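Local coordinates for protein nitrite transporter NirC (Salmonella enterica subsp. enterica serovar Typhimurium, PDB 4FC4) that forms a membrane channel of the formate/nitrite transporter family that carries nitrite into and out of the cell across the cytoplasmic membrane, at residues Ile73-Phe86 with Asn161-Arg173. Numbering follows the deposited sequence.
Sequences IIAGSELFTGHTMF and NWLVCLAIWMAIR
Ile168 is the knob of this contact, seated among Ile73, Gly82, Met85 and Phe86. Ile168 CD1 lies 3.7 Å from Gly82 CA, where the helix carries no side chain, while Ile168 CG1 meets Ile73 CD1 at 4.0 Å. Ile168 CG2, anti to the backbone N, is directed at the Phe86 ring and approaches Phe86 CZ to 3.4 Å; Ile172 CD1 comes up to the edge of the same ring, 3.7 Å from Phe86 CE1. Met85 extends along Ile168 in the opposite sense, then bends at chi3 (77°), which brings Met85 CE over the rim of one face of the Phe86 ring and within 3.8 Å of Ile168 CG2.

The polar end is built on Thr81 O. Asn161 ND2 donates to Thr81 O over 3.0 Å, nearly straight at 175°, with the oxygen in the plane of the Asn161 amide, while Thr84 OG1 donates to the same oxygen from the opposite face of the carbonyl plane. Asn161 ND2 also bonds Asn233 O, so helix 219-248 shares in fixing the amide, and Thr81 OG1 is hydrogen-bonded to His197 NE2. Glu78 OE2 forms a salt bridge with Arg15. A transmembrane helix interrupted at 76-79 and packed across helix 150-172 is characteristic of the pentameric, aquaporin-like FNT channel fold.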
loop_
_atom_site.group_PDB
_atom_site.type_symbol
_atom_site.label_atom_id
_atom_site.label_comp_id
_atom_site.label_asym_id
_atom_site.label_seq_id
_atom_site.Cartn_x
_atom_site.Cartn_y
_atom_site.Cartn_z
ATOM N N ILE B 73 -8.994 -14.421 10.188
ATOM C CA ILE B 73 -8.053 -14.252 11.310
ATOM C C ILE B 73 -8.416 -13.060 12.195
ATOM O O ILE B 73 -8.359 -13.122 13.422
ATOM C CB ILE B 73 -6.594 -14.121 10.822
ATOM C CG1 ILE B 73 -6.099 -15.426 10.140
ATOM C CG2 ILE B 73 -5.676 -13.709 11.957
ATOM C CD1 ILE B 73 -4.719 -15.265 9.515
ATOM N N ILE B 74 -8.848 -11.988 11.555
ATOM C CA ILE B 74 -9.010 -10.709 12.203
ATOM C C ILE B 74 -10.437 -10.568 12.713
ATOM O O ILE B 74 -10.610 -10.123 13.809
ATOM C CB ILE B 74 -8.660 -9.582 11.263
ATOM C CG1 ILE B 74 -7.241 -9.846 10.727
ATOM C CG2 ILE B 74 -8.826 -8.196 11.951
ATOM C CD1 ILE B 74 -6.094 -9.368 11.649
ATOM N N ALA B 75 -11.445 -10.972 11.949
ATOM C CA ALA B 75 -12.801 -11.002 12.498
ATOM C C ALA B 75 -12.929 -12.119 13.546
ATOM O O ALA B 75 -13.623 -11.923 14.536
ATOM C CB ALA B 75 -13.876 -11.141 11.406
ATOM N N GLY B 76 -12.300 -13.281 13.313
ATOM C CA GLY B 76 -12.362 -14.406 14.259
ATOM C C GLY B 76 -13.298 -15.448 13.720
ATOM O O GLY B 76 -14.416 -15.108 13.312
ATOM N N SER B 77 -12.816 -16.697 13.616
ATOM C CA SER B 77 -13.585 -17.878 13.152
ATOM C C SER B 77 -12.754 -19.178 13.342
ATOM O O SER B 77 -11.651 -19.131 13.826
ATOM C CB SER B 77 -13.926 -17.683 11.689
ATOM O OG SER B 77 -12.726 -17.601 10.949
ATOM N N GLU B 78 -13.244 -20.333 12.933
ATOM C CA GLU B 78 -12.384 -21.550 12.977
ATOM C C GLU B 78 -12.203 -22.221 11.612
ATOM O O GLU B 78 -13.169 -22.618 11.000
ATOM C CB GLU B 78 -12.885 -22.547 14.033
ATOM C CG GLU B 78 -13.032 -21.889 15.398
ATOM C CD GLU B 78 -11.695 -21.567 16.115
ATOM O OE1 GLU B 78 -10.608 -22.073 15.713
ATOM O OE2 GLU B 78 -11.729 -20.856 17.161
ATOM N N LEU B 79 -10.968 -22.313 11.141
ATOM C CA LEU B 79 -10.654 -22.729 9.786
ATOM C C LEU B 79 -9.953 -24.059 9.873
ATOM O O LEU B 79 -8.945 -24.203 10.550
ATOM C CB LEU B 79 -9.725 -21.688 9.101
ATOM C CG LEU B 79 -9.443 -21.885 7.591
ATOM C CD1 LEU B 79 -10.751 -22.015 6.801
ATOM C CD2 LEU B 79 -8.511 -20.783 6.986
ATOM N N PHE B 80 -10.492 -25.054 9.181
ATOM C CA PHE B 80 -9.962 -26.389 9.308
ATOM C C PHE B 80 -8.475 -26.408 8.931
ATOM O O PHE B 80 -7.690 -27.094 9.603
ATOM C CB PHE B 80 -10.775 -27.402 8.481
ATOM C CG PHE B 80 -9.971 -28.603 8.050
ATOM C CD1 PHE B 80 -9.206 -28.559 6.869
ATOM C CD2 PHE B 80 -9.934 -29.763 8.847
ATOM C CE1 PHE B 80 -8.440 -29.660 6.487
ATOM C CE2 PHE B 80 -9.157 -30.857 8.471
ATOM C CZ PHE B 80 -8.417 -30.814 7.291
ATOM N N THR B 81 -8.079 -25.659 7.889
ATOM C CA THR B 81 -6.702 -25.790 7.381
ATOM C C THR B 81 -5.703 -25.268 8.389
ATOM O O THR B 81 -4.593 -25.753 8.466
ATOM C CB THR B 81 -6.503 -25.134 5.993
ATOM O OG1 THR B 81 -6.979 -23.788 6.049
ATOM C CG2 THR B 81 -7.308 -25.920 4.916
ATOM N N GLY B 82 -6.117 -24.303 9.205
ATOM C CA GLY B 82 -5.251 -23.739 10.258
ATOM C C GLY B 82 -5.248 -24.688 11.452
ATOM O O GLY B 82 -4.214 -24.867 12.106
ATOM N N HIS B 83 -6.401 -25.303 11.721
ATOM C CA HIS B 83 -6.487 -26.323 12.742
ATOM C C HIS B 83 -5.473 -27.427 12.543
ATOM O O HIS B 83 -4.922 -27.961 13.546
ATOM C CB HIS B 83 -7.925 -26.856 12.886
ATOM C CG HIS B 83 -8.861 -25.920 13.620
ATOM N ND1 HIS B 83 -10.012 -26.335 14.161
ATOM C CD2 HIS B 83 -8.775 -24.538 13.882
ATOM C CE1 HIS B 83 -10.647 -25.306 14.778
ATOM N NE2 HIS B 83 -9.889 -24.194 14.610
ATOM N N THR B 84 -5.172 -27.777 11.277
ATOM C CA THR B 84 -4.192 -28.867 11.058
ATOM C C THR B 84 -2.839 -28.570 11.741
ATOM O O THR B 84 -2.246 -29.503 12.382
ATOM C CB THR B 84 -3.938 -29.234 9.581
ATOM O OG1 THR B 84 -3.307 -28.148 8.934
ATOM C CG2 THR B 84 -5.195 -29.631 8.855
ATOM N N MET B 85 -2.364 -27.305 11.589
ATOM C CA MET B 85 -1.160 -26.801 12.300
ATOM C C MET B 85 -1.336 -26.634 13.809
ATOM O O MET B 85 -0.507 -27.141 14.573
ATOM C CB MET B 85 -0.643 -25.488 11.718
ATOM C CG MET B 85 0.630 -24.923 12.358
ATOM S SD MET B 85 1.094 -23.379 11.485
ATOM C CE MET B 85 -0.066 -22.195 12.160
ATOM N N PHE B 86 -2.412 -25.970 14.237
ATOM C CA PHE B 86 -2.566 -25.579 15.637
ATOM C C PHE B 86 -2.597 -26.830 16.510
ATOM O O PHE B 86 -1.874 -26.961 17.551
ATOM C CB PHE B 86 -3.865 -24.749 15.856
ATOM C CG PHE B 86 -3.806 -23.313 15.348
ATOM C CD1 PHE B 86 -2.810 -22.419 15.777
ATOM C CD2 PHE B 86 -4.778 -22.832 14.449
ATOM C CE1 PHE B 86 -2.782 -21.085 15.313
ATOM C CE2 PHE B 86 -4.752 -21.509 13.979
ATOM C CZ PHE B 86 -3.752 -20.641 14.399
ATOM N N ASN B 161 -1.437 -25.162 1.608
ATOM C CA ASN B 161 -1.580 -25.010 3.039
ATOM C C ASN B 161 -0.292 -24.670 3.741
ATOM O O ASN B 161 -0.284 -24.109 4.843
ATOM C CB ASN B 161 -2.239 -26.236 3.702
ATOM C CG ASN B 161 -3.008 -25.842 4.955
ATOM O OD1 ASN B 161 -3.489 -24.745 4.986
ATOM N ND2 ASN B 161 -3.099 -26.724 6.004
ATOM N N TRP B 162 0.802 -25.027 3.110
ATOM C CA TRP B 162 2.090 -24.471 3.481
ATOM C C TRP B 162 1.928 -22.984 3.527
ATOM O O TRP B 162 2.220 -22.362 4.556
ATOM C CB TRP B 162 3.162 -24.857 2.453
ATOM C CG TRP B 162 4.523 -24.988 3.109
ATOM C CD1 TRP B 162 4.882 -24.570 4.388
ATOM C CD2 TRP B 162 5.742 -25.548 2.541
ATOM N NE1 TRP B 162 6.187 -24.836 4.650
ATOM C CE2 TRP B 162 6.773 -25.418 3.577
ATOM C CE3 TRP B 162 6.066 -26.165 1.337
ATOM C CZ2 TRP B 162 8.093 -25.914 3.394
ATOM C CZ3 TRP B 162 7.395 -26.635 1.145
ATOM C CH2 TRP B 162 8.378 -26.500 2.149
ATOM N N LEU B 163 1.425 -22.405 2.426
ATOM C CA LEU B 163 1.404 -20.975 2.272
ATOM C C LEU B 163 0.360 -20.359 3.228
ATOM O O LEU B 163 0.624 -19.363 3.878
ATOM C CB LEU B 163 1.166 -20.547 0.794
ATOM C CG LEU B 163 2.476 -20.490 0.016
ATOM C CD1 LEU B 163 2.289 -20.470 -1.510
ATOM C CD2 LEU B 163 3.317 -19.292 0.501
ATOM N N VAL B 164 -0.822 -20.960 3.313
ATOM C CA VAL B 164 -1.867 -20.432 4.188
ATOM C C VAL B 164 -1.469 -20.544 5.698
ATOM O O VAL B 164 -1.617 -19.552 6.449
ATOM C CB VAL B 164 -3.235 -21.089 3.885
ATOM C CG1 VAL B 164 -4.319 -20.514 4.810
ATOM C CG2 VAL B 164 -3.544 -20.915 2.414
ATOM N N CYS B 165 -0.978 -21.723 6.125
ATOM C CA CYS B 165 -0.331 -21.822 7.440
ATOM C C CYS B 165 0.857 -20.881 7.631
ATOM O O CYS B 165 1.080 -20.400 8.739
ATOM C CB CYS B 165 0.081 -23.238 7.751
ATOM S SG CYS B 165 -1.385 -24.216 8.129
ATOM N N LEU B 166 1.629 -20.612 6.579
ATOM C CA LEU B 166 2.689 -19.633 6.701
ATOM C C LEU B 166 2.113 -18.236 7.022
ATOM O O LEU B 166 2.688 -17.497 7.828
ATOM C CB LEU B 166 3.592 -19.613 5.460
ATOM C CG LEU B 166 4.679 -20.709 5.578
ATOM C CD1 LEU B 166 5.209 -21.152 4.205
ATOM C CD2 LEU B 166 5.809 -20.298 6.518
ATOM N N ALA B 167 0.953 -17.900 6.434
ATOM C CA ALA B 167 0.303 -16.633 6.677
ATOM C C ALA B 167 -0.169 -16.603 8.134
ATOM O O ALA B 167 0.023 -15.626 8.848
ATOM C CB ALA B 167 -0.858 -16.463 5.711
ATOM N N ILE B 168 -0.727 -17.710 8.606
ATOM C CA ILE B 168 -1.231 -17.743 9.979
ATOM C C ILE B 168 -0.118 -17.570 10.996
ATOM O O ILE B 168 -0.227 -16.774 11.946
ATOM C CB ILE B 168 -1.994 -19.040 10.233
ATOM C CG1 ILE B 168 -3.273 -19.037 9.356
ATOM C CG2 ILE B 168 -2.253 -19.147 11.699
ATOM C CD1 ILE B 168 -3.943 -20.377 9.270
ATOM N N TRP B 169 0.968 -18.296 10.743
ATOM C CA TRP B 169 2.218 -18.242 11.476
ATOM C C TRP B 169 2.773 -16.842 11.535
ATOM O O TRP B 169 3.024 -16.306 12.636
ATOM C CB TRP B 169 3.206 -19.152 10.766
ATOM C CG TRP B 169 4.541 -19.343 11.459
ATOM C CD1 TRP B 169 5.759 -18.773 11.117
ATOM C CD2 TRP B 169 4.823 -20.194 12.623
ATOM N NE1 TRP B 169 6.749 -19.188 11.978
ATOM C CE2 TRP B 169 6.252 -20.040 12.903
ATOM C CE3 TRP B 169 4.054 -21.027 13.439
ATOM C CZ2 TRP B 169 6.871 -20.696 13.963
ATOM C CZ3 TRP B 169 4.676 -21.682 14.499
ATOM C CH2 TRP B 169 6.054 -21.528 14.761
ATOM N N MET B 170 3.010 -16.246 10.365
ATOM C CA MET B 170 3.584 -14.891 10.313
ATOM C C MET B 170 2.690 -13.854 10.991
ATOM O O MET B 170 3.171 -12.923 11.608
ATOM C CB MET B 170 3.900 -14.474 8.886
ATOM C CG MET B 170 5.006 -15.256 8.198
ATOM S SD MET B 170 5.259 -14.564 6.554
ATOM C CE MET B 170 6.344 -13.241 6.957
ATOM N N ALA B 171 1.374 -14.014 10.832
ATOM C CA ALA B 171 0.396 -13.161 11.528
ATOM C C ALA B 171 0.539 -13.285 13.036
ATOM O O ALA B 171 0.555 -12.270 13.732
ATOM C CB ALA B 171 -1.018 -13.487 11.091
ATOM N N ILE B 172 0.729 -14.510 13.544
ATOM C CA ILE B 172 0.932 -14.664 14.985
ATOM C C ILE B 172 2.179 -13.944 15.485
ATOM O O ILE B 172 2.179 -13.420 16.606
ATOM C CB ILE B 172 0.926 -16.123 15.428
ATOM C CG1 ILE B 172 -0.499 -16.648 15.400
ATOM C CG2 ILE B 172 1.461 -16.268 16.848
ATOM C CD1 ILE B 172 -0.572 -18.151 15.532
ATOM N N ARG B 173 3.220 -13.889 14.640
ATOM C CA ARG B 173 4.546 -13.333 14.985
ATOM C C ARG B 173 4.717 -11.820 14.757
ATOM O O ARG B 173 5.783 -11.254 15.030
ATOM C CB ARG B 173 5.576 -14.097 14.185
ATOM C CG ARG B 173 5.645 -15.547 14.664
ATOM C CD ARG B 173 6.424 -16.416 13.703
ATOM N NE ARG B 173 7.794 -15.942 13.495
ATOM C CZ ARG B 173 8.807 -16.206 14.316
ATOM N NH1 ARG B 173 8.581 -16.923 15.387
ATOM N NH2 ARG B 173 10.039 -15.746 14.062
#